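Local atomic coordinates of ML032222a iGluR (Mnemiopsis leidyi, PDB entry 4YKI), a protein that binds glycine in the ligand-binding domain of a ctenophore ionotropic glutamate receptor, and so probably opens the ion channel to which this subunit contributes. Residues B[80-94]-B[210-222]. Residues are numbered along the deposited sequence; the frame is centred on the assembly and turned at random.
Sequences LLDDKTDMIAIDLST and QSFEYAFGLPKDS. With MG (magnesium ion), chain D; GLY (glycine), chain E.
Asp-91 CB stands over the centre of one face of the Tyr-214 ring, 3.6 Å from its centroid, a CH-pi contact. With chi1 at 58°, Asp-91 CG sits between the backbone N and the carbonyl carbon and comes within 4.0 Å of the bound glycine's N; the carboxylate plane is 81° from that of the ring, with OD2 alone turned toward it. At the tip, Asp-91 OD2 is 3.7 Å from Tyr-214 CZ and accepts a weak hydrogen bond from the ligand amino group. Asp-91 O takes a shorter one, 2.9 Å from the ligand N, while Ser-93 N donates almost straight (174°) to the ligand OXT. This is the agonist pocket of the periplasmic-binding-protein-like fold; Glu-188 binds the Tyr-214 hydroxyl, Ser-93 OG and the ligand. Strand 210-218 pairs antiparallel with both arms of the corner at Ile-90: Ile-88 with Gly-217 and Leu-92 with Ala-215, a two-residue register shift marking a beta bulge. Ala-89 CA lies over the Phe-216 ring, 4.0 Å from its centroid. Glu-213 N donates to Thr-94 OG1 (3.0 Å), while Glu-213 OE2 accepts a hydrogen bond from Arg-236 of the second subunit and binds magnesium, as does that subunit's Glu-213.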
ATOM      1  N   LEU B  80      22.989  -1.804   2.891  1.00 11.15           N
ATOM      2  CA  LEU B  80      22.237  -1.563   4.127  1.00 11.49           C
ATOM      3  C   LEU B  80      22.633  -2.581   5.213  1.00 11.36           C
ATOM      4  O   LEU B  80      22.917  -2.204   6.337  1.00 12.42           O
ATOM      5  CB  LEU B  80      20.736  -1.630   3.819  1.00 11.45           C
ATOM      6  CG  LEU B  80      19.794  -1.232   4.947  1.00 12.56           C
ATOM      7  CD1 LEU B  80      19.928   0.240   5.259  1.00 15.49           C
ATOM      8  CD2 LEU B  80      18.368  -1.523   4.570  1.00 13.20           C
ATOM      9  N   LEU B  81      22.676  -3.862   4.859  1.00 11.76           N
ATOM     10  CA  LEU B  81      23.065  -4.917   5.800  1.00 12.15           C
ATOM     11  C   LEU B  81      24.465  -4.710   6.345  1.00 12.82           C
ATOM     12  O   LEU B  81      24.729  -5.039   7.492  1.00 14.28           O
ATOM     13  CB  LEU B  81      22.972  -6.286   5.139  1.00 11.77           C
ATOM     14  CG  LEU B  81      21.540  -6.727   4.817  1.00 12.45           C
ATOM     15  CD1 LEU B  81      21.553  -7.986   3.980  1.00 13.60           C
ATOM     16  CD2 LEU B  81      20.710  -6.962   6.084  1.00 15.31           C
ATOM     17  N   ASP B  82      25.350  -4.148   5.515  1.00 12.92           N
ATOM     18  CA  ASP B  82      26.737  -3.929   5.907  1.00 13.45           C
ATOM     19  C   ASP B  82      26.961  -2.592   6.603  1.00 12.83           C
ATOM     20  O   ASP B  82      28.101  -2.232   6.869  1.00 13.10           O
ATOM     21  CB  ASP B  82      27.639  -3.982   4.673  1.00 15.28           C
ATOM     22  CG  ASP B  82      27.821  -5.383   4.118  1.00 19.06           C
ATOM     23  OD1 ASP B  82      27.444  -6.370   4.789  1.00 21.35           O
ATOM     24  OD2 ASP B  82      28.334  -5.476   2.992  1.00 22.81           O
ATOM     25  N   ASP B  83      25.890  -1.857   6.905  1.00 12.19           N
ATOM     26  CA  ASP B  83      25.947  -0.583   7.622  1.00 12.41           C
ATOM     27  C   ASP B  83      26.662   0.502   6.834  1.00 12.68           C
ATOM     28  O   ASP B  83      27.143   1.462   7.406  1.00 13.81           O
ATOM     29  CB  ASP B  83      26.588  -0.760   9.009  1.00 13.31           C
ATOM     30  CG  ASP B  83      26.470   0.480   9.902  1.00 13.78           C
ATOM     31  OD1 ASP B  83      25.371   1.103   9.982  1.00 14.04           O
ATOM     32  OD2 ASP B  83      27.495   0.835  10.542  1.00 15.96           O
ATOM     33  N   LYS B  84      26.697   0.368   5.517  1.00 12.03           N
ATOM     34  CA  LYS B  84      27.133   1.475   4.671  1.00 12.29           C
ATOM     35  C   LYS B  84      26.054   2.550   4.548  1.00 12.45           C
ATOM     36  O   LYS B  84      26.361   3.737   4.329  1.00 12.55           O
ATOM     37  CB  LYS B  84      27.544   0.959   3.294  1.00 14.09           C
ATOM     38  CG  LYS B  84      28.795   0.087   3.375  1.00 18.15           C
ATOM     39  CD  LYS B  84      29.276  -0.410   2.036  1.00 21.29           C
ATOM     40  CE  LYS B  84      30.598  -1.188   2.157  1.00 24.17           C
ATOM     41  NZ  LYS B  84      30.917  -1.881   0.891  1.00 26.70           N
ATOM     42  N   THR B  85      24.801   2.128   4.688  1.00 11.44           N
ATOM     43  CA  THR B  85      23.664   3.030   4.642  1.00 11.15           C
ATOM     44  C   THR B  85      22.729   2.744   5.818  1.00 11.14           C
ATOM     45  O   THR B  85      22.797   1.679   6.448  1.00 11.73           O
ATOM     46  CB  THR B  85      22.906   2.899   3.326  1.00 11.69           C
ATOM     47  OG1 THR B  85      22.572   1.521   3.164  1.00 11.44           O
ATOM     48  CG2 THR B  85      23.750   3.379   2.161  1.00 11.56           C
ATOM     49  N   ASP B  86      21.862   3.715   6.098  1.00 11.48           N
ATOM     50  CA  ASP B  86      20.863   3.655   7.165  1.00 10.86           C
ATOM     51  C   ASP B  86      19.442   3.434   6.663  1.00 10.92           C
ATOM     52  O   ASP B  86      18.565   3.015   7.422  1.00 11.72           O
ATOM     53  CB  ASP B  86      20.878   4.976   7.908  1.00 12.21           C
ATOM     54  CG  ASP B  86      22.229   5.295   8.456  1.00 13.35           C
ATOM     55  OD1 ASP B  86      22.776   4.412   9.122  1.00 15.69           O
ATOM     56  OD2 ASP B  86      22.756   6.389   8.198  1.00 13.12           O
ATOM     57  N   MET B  87      19.196   3.776   5.405  1.00 10.63           N
ATOM     58  CA  MET B  87      17.889   3.638   4.794  1.00 10.75           C
ATOM     59  C   MET B  87      18.099   3.601   3.296  1.00 10.41           C
ATOM     60  O   MET B  87      19.009   4.259   2.813  1.00 11.45           O
ATOM     61  CB  MET B  87      16.990   4.824   5.203  1.00 10.87           C
ATOM     62  CG  MET B  87      15.562   4.772   4.651  1.00 11.55           C
ATOM     63  SD  MET B  87      14.432   5.989   5.390  1.00 12.41           S
ATOM     64  CE  MET B  87      14.942   7.500   4.569  1.00 14.33           C
ATOM     65  N   ILE B  88      17.275   2.829   2.595  1.00 10.07           N
ATOM     66  CA  ILE B  88      17.297   2.772   1.137  1.00  9.78           C
ATOM     67  C   ILE B  88      16.160   3.666   0.657  1.00 10.50           C
ATOM     68  O   ILE B  88      14.973   3.359   0.904  1.00 11.08           O
ATOM     69  CB  ILE B  88      17.150   1.344   0.620  1.00 10.31           C
ATOM     70  CG1 ILE B  88      18.301   0.455   1.137  1.00 10.50           C
ATOM     71  CG2 ILE B  88      17.103   1.352  -0.903  1.00 11.40           C
ATOM     72  CD1 ILE B  88      18.100  -1.032   0.842  1.00 11.82           C
ATOM     73  N   ALA B  89      16.520   4.795   0.029  1.00 10.33           N
ATOM     74  CA  ALA B  89      15.567   5.802  -0.440  1.00 10.01           C
ATOM     75  C   ALA B  89      15.455   5.721  -1.959  1.00 10.75           C
ATOM     76  O   ALA B  89      16.245   6.333  -2.693  1.00 10.37           O
ATOM     77  CB  ALA B  89      15.993   7.171   0.013  1.00 11.19           C
ATOM     78  N   ILE B  90      14.488   4.930  -2.436  1.00 10.62           N
ATOM     79  CA  ILE B  90      14.275   4.676  -3.854  1.00 10.62           C
ATOM     80  C   ILE B  90      12.886   4.051  -3.956  1.00 10.45           C
ATOM     81  O   ILE B  90      12.209   3.867  -2.936  1.00 10.77           O
ATOM     82  CB  ILE B  90      15.413   3.745  -4.393  1.00 11.06           C
ATOM     83  CG1 ILE B  90      15.548   3.748  -5.930  1.00 11.85           C
ATOM     84  CG2 ILE B  90      15.245   2.325  -3.835  1.00 10.99           C
ATOM     85  CD1 ILE B  90      15.568   5.122  -6.594  1.00 12.22           C
ATOM     86  N   ASP B  91      12.440   3.741  -5.170  1.00 10.58           N
ATOM     87  CA  ASP B  91      11.286   2.855  -5.343  1.00 10.55           C
ATOM     88  C   ASP B  91      11.715   1.430  -5.042  1.00 10.35           C
ATOM     89  O   ASP B  91      12.015   0.655  -5.942  1.00 11.63           O
ATOM     90  CB  ASP B  91      10.710   2.989  -6.748  1.00 11.38           C
ATOM     91  CG  ASP B  91      11.709   2.689  -7.863  1.00 11.08           C
ATOM     92  OD1 ASP B  91      12.852   3.208  -7.832  1.00 12.02           O
ATOM     93  OD2 ASP B  91      11.305   1.939  -8.809  1.00 11.52           O
ATOM     94  N   LEU B  92      11.735   1.085  -3.759  1.00 10.73           N
ATOM     95  CA  LEU B  92      12.198  -0.239  -3.342  1.00 10.17           C
ATOM     96  C   LEU B  92      10.991  -1.163  -3.221  1.00 10.35           C
ATOM     97  O   LEU B  92      10.144  -0.997  -2.336  1.00 10.77           O
ATOM     98  CB  LEU B  92      12.984  -0.223  -2.029  1.00  9.87           C
ATOM     99  CG  LEU B  92      13.725  -1.525  -1.710  1.00 10.50           C
ATOM    100  CD1 LEU B  92      14.863  -1.798  -2.695  1.00 11.20           C
ATOM    101  CD2 LEU B  92      14.239  -1.494  -0.298  1.00 11.47           C
ATOM    102  N   SER B  93      10.921  -2.162  -4.093  1.00 10.15           N
ATOM    103  CA  SER B  93       9.777  -3.068  -4.114  1.00 10.73           C
ATOM    104  C   SER B  93       9.785  -3.996  -2.917  1.00  9.75           C
ATOM    105  O   SER B  93      10.832  -4.485  -2.483  1.00 10.45           O
ATOM    106  CB  SER B  93       9.806  -3.889  -5.380  1.00 10.52           C
ATOM    107  OG  SER B  93       9.836  -3.006  -6.484  1.00 10.70           O
ATOM    108  N   THR B  94       8.589  -4.263  -2.399  1.00 10.81           N
ATOM    109  CA  THR B  94       8.406  -5.188  -1.287  1.00 10.80           C
ATOM    110  C   THR B  94       8.351  -6.625  -1.775  1.00 11.23           C
ATOM    111  O   THR B  94       7.515  -6.964  -2.629  1.00 12.36           O
ATOM    112  CB  THR B  94       7.147  -4.849  -0.475  1.00 11.87           C
ATOM    113  OG1 THR B  94       6.000  -4.833  -1.333  1.00 12.01           O
ATOM    114  CG2 THR B  94       7.310  -3.502   0.196  1.00 12.02           C
ATOM    115  N   GLN B 210       0.891  -9.897 -10.054  1.00 15.99           N
ATOM    116  CA  GLN B 210       1.544  -9.702  -8.760  1.00 15.49           C
ATOM    117  C   GLN B 210       1.161  -8.338  -8.175  1.00 15.44           C
ATOM    118  O   GLN B 210       0.944  -7.357  -8.895  1.00 21.58           O
ATOM    119  CB  GLN B 210       3.079  -9.812  -8.802  1.00 18.62           C
ATOM    120  CG  GLN B 210       3.657 -11.162  -9.161  1.00 18.72           C
ATOM    121  CD  GLN B 210       3.515 -12.202  -8.052  1.00 22.95           C
ATOM    122  OE1 GLN B 210       3.509 -11.899  -6.844  1.00 23.82           O
ATOM    123  NE2 GLN B 210       3.381 -13.444  -8.465  1.00 25.59           N
ATOM    124  N   SER B 211       1.065  -8.305  -6.862  1.00 14.84           N
ATOM    125  CA  SER B 211       0.741  -7.106  -6.123  1.00 16.03           C
ATOM    126  C   SER B 211       1.810  -6.838  -5.107  1.00 14.60           C
ATOM    127  O   SER B 211       2.085  -7.699  -4.271  1.00 15.80           O
ATOM    128  CB  SER B 211      -0.578  -7.347  -5.404  1.00 17.40           C
ATOM    129  OG  SER B 211      -0.892  -6.301  -4.520  1.00 17.72           O
ATOM    130  N   PHE B 212       2.381  -5.634  -5.136  1.00 13.54           N
ATOM    131  CA  PHE B 212       3.408  -5.243  -4.179  1.00 12.35           C
ATOM    132  C   PHE B 212       3.409  -3.715  -4.026  1.00 11.67           C
ATOM    133  O   PHE B 212       2.572  -3.030  -4.603  1.00 12.27           O
ATOM    134  CB  PHE B 212       4.782  -5.823  -4.574  1.00 11.49           C
ATOM    135  CG  PHE B 212       5.273  -5.375  -5.918  1.00 12.40           C
ATOM    136  CD1 PHE B 212       4.926  -6.060  -7.050  1.00 12.85           C
ATOM    137  CD2 PHE B 212       6.089  -4.260  -6.041  1.00 11.83           C
ATOM    138  CE1 PHE B 212       5.357  -5.652  -8.286  1.00 14.33           C
ATOM    139  CE2 PHE B 212       6.516  -3.834  -7.279  1.00 13.25           C
ATOM    140  CZ  PHE B 212       6.145  -4.542  -8.406  1.00 13.59           C
ATOM    141  N   GLU B 213       4.323  -3.221  -3.206  1.00 11.63           N
ATOM    142  CA  GLU B 213       4.444  -1.805  -2.892  1.00 11.32           C
ATOM    143  C   GLU B 213       5.841  -1.328  -3.207  1.00 10.66           C
ATOM    144  O   GLU B 213       6.803  -2.103  -3.188  1.00 11.58           O
ATOM    145  CB  GLU B 213       4.295  -1.598  -1.390  1.00 11.71           C
ATOM    146  CG  GLU B 213       2.947  -1.888  -0.839  1.00 13.01           C
ATOM    147  CD  GLU B 213       1.939  -0.793  -1.109  1.00 13.21           C
ATOM    148  OE1 GLU B 213       2.299   0.282  -1.659  1.00 13.87           O
ATOM    149  OE2 GLU B 213       0.761  -0.990  -0.716  1.00 13.43           O
ATOM    150  N   TYR B 214       5.963  -0.023  -3.424  1.00 10.99           N
ATOM    151  CA  TYR B 214       7.203   0.686  -3.229  1.00 10.07           C
ATOM    152  C   TYR B 214       7.237   1.283  -1.820  1.00 10.47           C
ATOM    153  O   TYR B 214       6.254   1.853  -1.339  1.00 10.95           O
ATOM    154  CB  TYR B 214       7.372   1.820  -4.253  1.00 11.02           C
ATOM    155  CG  TYR B 214       7.549   1.373  -5.678  1.00 10.98           C
ATOM    156  CD1 TYR B 214       8.266   0.224  -5.987  1.00 11.15           C
ATOM    157  CD2 TYR B 214       7.022   2.113  -6.715  1.00 11.22           C
ATOM    158  CE1 TYR B 214       8.450  -0.168  -7.325  1.00 11.43           C
ATOM    159  CE2 TYR B 214       7.218   1.750  -8.026  1.00 11.23           C
ATOM    160  CZ  TYR B 214       7.916   0.612  -8.335  1.00 11.54           C
ATOM    161  OH  TYR B 214       8.060   0.292  -9.658  1.00 11.82           O
ATOM    162  N   ALA B 215       8.373   1.119  -1.158  1.00 10.39           N
ATOM    163  CA  ALA B 215       8.595   1.639   0.162  1.00 10.37           C
ATOM    164  C   ALA B 215      10.078   1.974   0.268  1.00 10.66           C
ATOM    165  O   ALA B 215      10.834   1.795  -0.696  1.00 11.11           O
ATOM    166  CB  ALA B 215       8.188   0.614   1.207  1.00 10.75           C
ATOM    167  N   PHE B 216      10.497   2.504   1.411  1.00 10.33           N
ATOM    168  CA  PHE B 216      11.921   2.650   1.693  1.00  9.69           C
ATOM    169  C   PHE B 216      12.372   1.409   2.487  1.00 10.82           C
ATOM    170  O   PHE B 216      11.575   0.752   3.178  1.00 11.72           O
ATOM    171  CB  PHE B 216      12.192   3.943   2.481  1.00 11.02           C
ATOM    172  CG  PHE B 216      12.014   5.231   1.697  1.00 10.47           C
ATOM    173  CD1 PHE B 216      11.824   5.262   0.332  1.00 11.09           C
ATOM    174  CD2 PHE B 216      12.070   6.429   2.373  1.00 11.44           C
ATOM    175  CE1 PHE B 216      11.678   6.472  -0.341  1.00 11.77           C
ATOM    176  CE2 PHE B 216      11.927   7.639   1.696  1.00 13.49           C
ATOM    177  CZ  PHE B 216      11.744   7.632   0.338  1.00 12.33           C
ATOM    178  N   GLY B 217      13.662   1.095   2.397  1.00 10.18           N
ATOM    179  CA  GLY B 217      14.232  -0.015   3.152  1.00 11.01           C
ATOM    180  C   GLY B 217      14.929   0.453   4.414  1.00 10.51           C
ATOM    181  O   GLY B 217      15.592   1.486   4.404  1.00 10.97           O
ATOM    182  N   LEU B 218      14.751  -0.289   5.505  1.00 10.91           N
ATOM    183  CA  LEU B 218      15.326   0.033   6.797  1.00 11.83           C
ATOM    184  C   LEU B 218      15.969  -1.205   7.394  1.00 12.20           C
ATOM    185  O   LEU B 218      15.446  -2.298   7.243  1.00 12.53           O
ATOM    186  CB  LEU B 218      14.240   0.528   7.762  1.00 13.30           C
ATOM    187  CG  LEU B 218      13.717   1.932   7.417  1.00 15.08           C
ATOM    188  CD1 LEU B 218      12.325   2.200   7.989  1.00 16.05           C
ATOM    189  CD2 LEU B 218      14.705   2.967   7.884  1.00 15.34           C
ATOM    190  N   PRO B 219      17.089  -1.046   8.108  1.00 12.53           N
ATOM    191  CA  PRO B 219      17.654  -2.236   8.750  1.00 13.16           C
ATOM    192  C   PRO B 219      16.776  -2.678   9.906  1.00 12.30           C
ATOM    193  O   PRO B 219      16.117  -1.852  10.526  1.00 13.18           O
ATOM    194  CB  PRO B 219      19.017  -1.754   9.249  1.00 15.26           C
ATOM    195  CG  PRO B 219      18.844  -0.323   9.453  1.00 15.20           C
ATOM    196  CD  PRO B 219      17.802   0.180   8.496  1.00 12.90           C
ATOM    197  N   LYS B 220      16.769  -3.970  10.207  1.00 12.94           N
ATOM    198  CA  LYS B 220      16.072  -4.467  11.374  1.00 13.70           C
ATOM    199  C   LYS B 220      16.644  -3.753  12.593  1.00 14.32           C
ATOM    200  O   LYS B 220      17.847  -3.451  12.669  1.00 16.54           O
ATOM    201  CB  LYS B 220      16.209  -5.986  11.484  1.00 15.73           C
ATOM    202  CG  LYS B 220      15.429  -6.716  10.398  1.00 16.86           C
ATOM    203  CD  LYS B 220      15.561  -8.220  10.538  1.00 19.40           C
ATOM    204  CE  LYS B 220      14.656  -8.952   9.569  1.00 22.27           C
ATOM    205  NZ  LYS B 220      14.487 -10.386   9.903  1.00 26.40           N
ATOM    206  N   ASP B 221      15.752  -3.431  13.517  1.00 15.62           N
ATOM    207  CA  ASP B 221      16.098  -2.759  14.757  1.00 17.10           C
ATOM    208  C   ASP B 221      16.518  -1.308  14.576  1.00 16.83           C
ATOM    209  O   ASP B 221      17.056  -0.720  15.505  1.00 18.34           O
ATOM    210  CB  ASP B 221      17.183  -3.523  15.539  1.00 20.74           C
ATOM    211  CG  ASP B 221      16.810  -4.957  15.809  1.00 25.90           C
ATOM    212  OD1 ASP B 221      15.637  -5.211  16.129  1.00 26.51           O
ATOM    213  OD2 ASP B 221      17.699  -5.829  15.707  1.00 29.13           O
ATOM    214  N   SER B 222      16.236  -0.705  13.419  1.00 15.58           N
ATOM    215  CA  SER B 222      16.507   0.724  13.242  1.00 14.19           C
ATOM    216  C   SER B 222      15.748   1.577  14.274  1.00 14.71           C
ATOM    217  O   SER B 222      14.547   1.418  14.439  1.00 15.21           O
ATOM    218  CB  SER B 222      16.060   1.201  11.859  1.00 15.03           C
ATOM    219  OG  SER B 222      16.179   2.610  11.770  1.00 15.27           O
TER
HETATM  220 MG    MG D 302      -0.956   0.075  -1.124  0.68 10.09          MG
HETATM  221  N   GLY E 301      12.176  -1.236  -8.108  1.00 13.64           N
HETATM  222  CA  GLY E 301      13.168  -2.310  -8.348  1.00 11.95           C
HETATM  223  C   GLY E 301      13.513  -3.110  -7.115  1.00 11.26           C
HETATM  224  O   GLY E 301      14.264  -4.098  -7.262  1.00 10.56           O
HETATM  225  OXT GLY E 301      13.065  -2.754  -6.004  1.00 11.53           O
HETATM  226  O   HOH W   1      18.409   3.054  10.199  1.00 13.85           O
HETATM  227  O   HOH W   2       0.188   1.802  -1.519  1.00 13.61           O
HETATM  228  O   HOH W   3      -1.977  -1.672  -0.532  1.00 13.77           O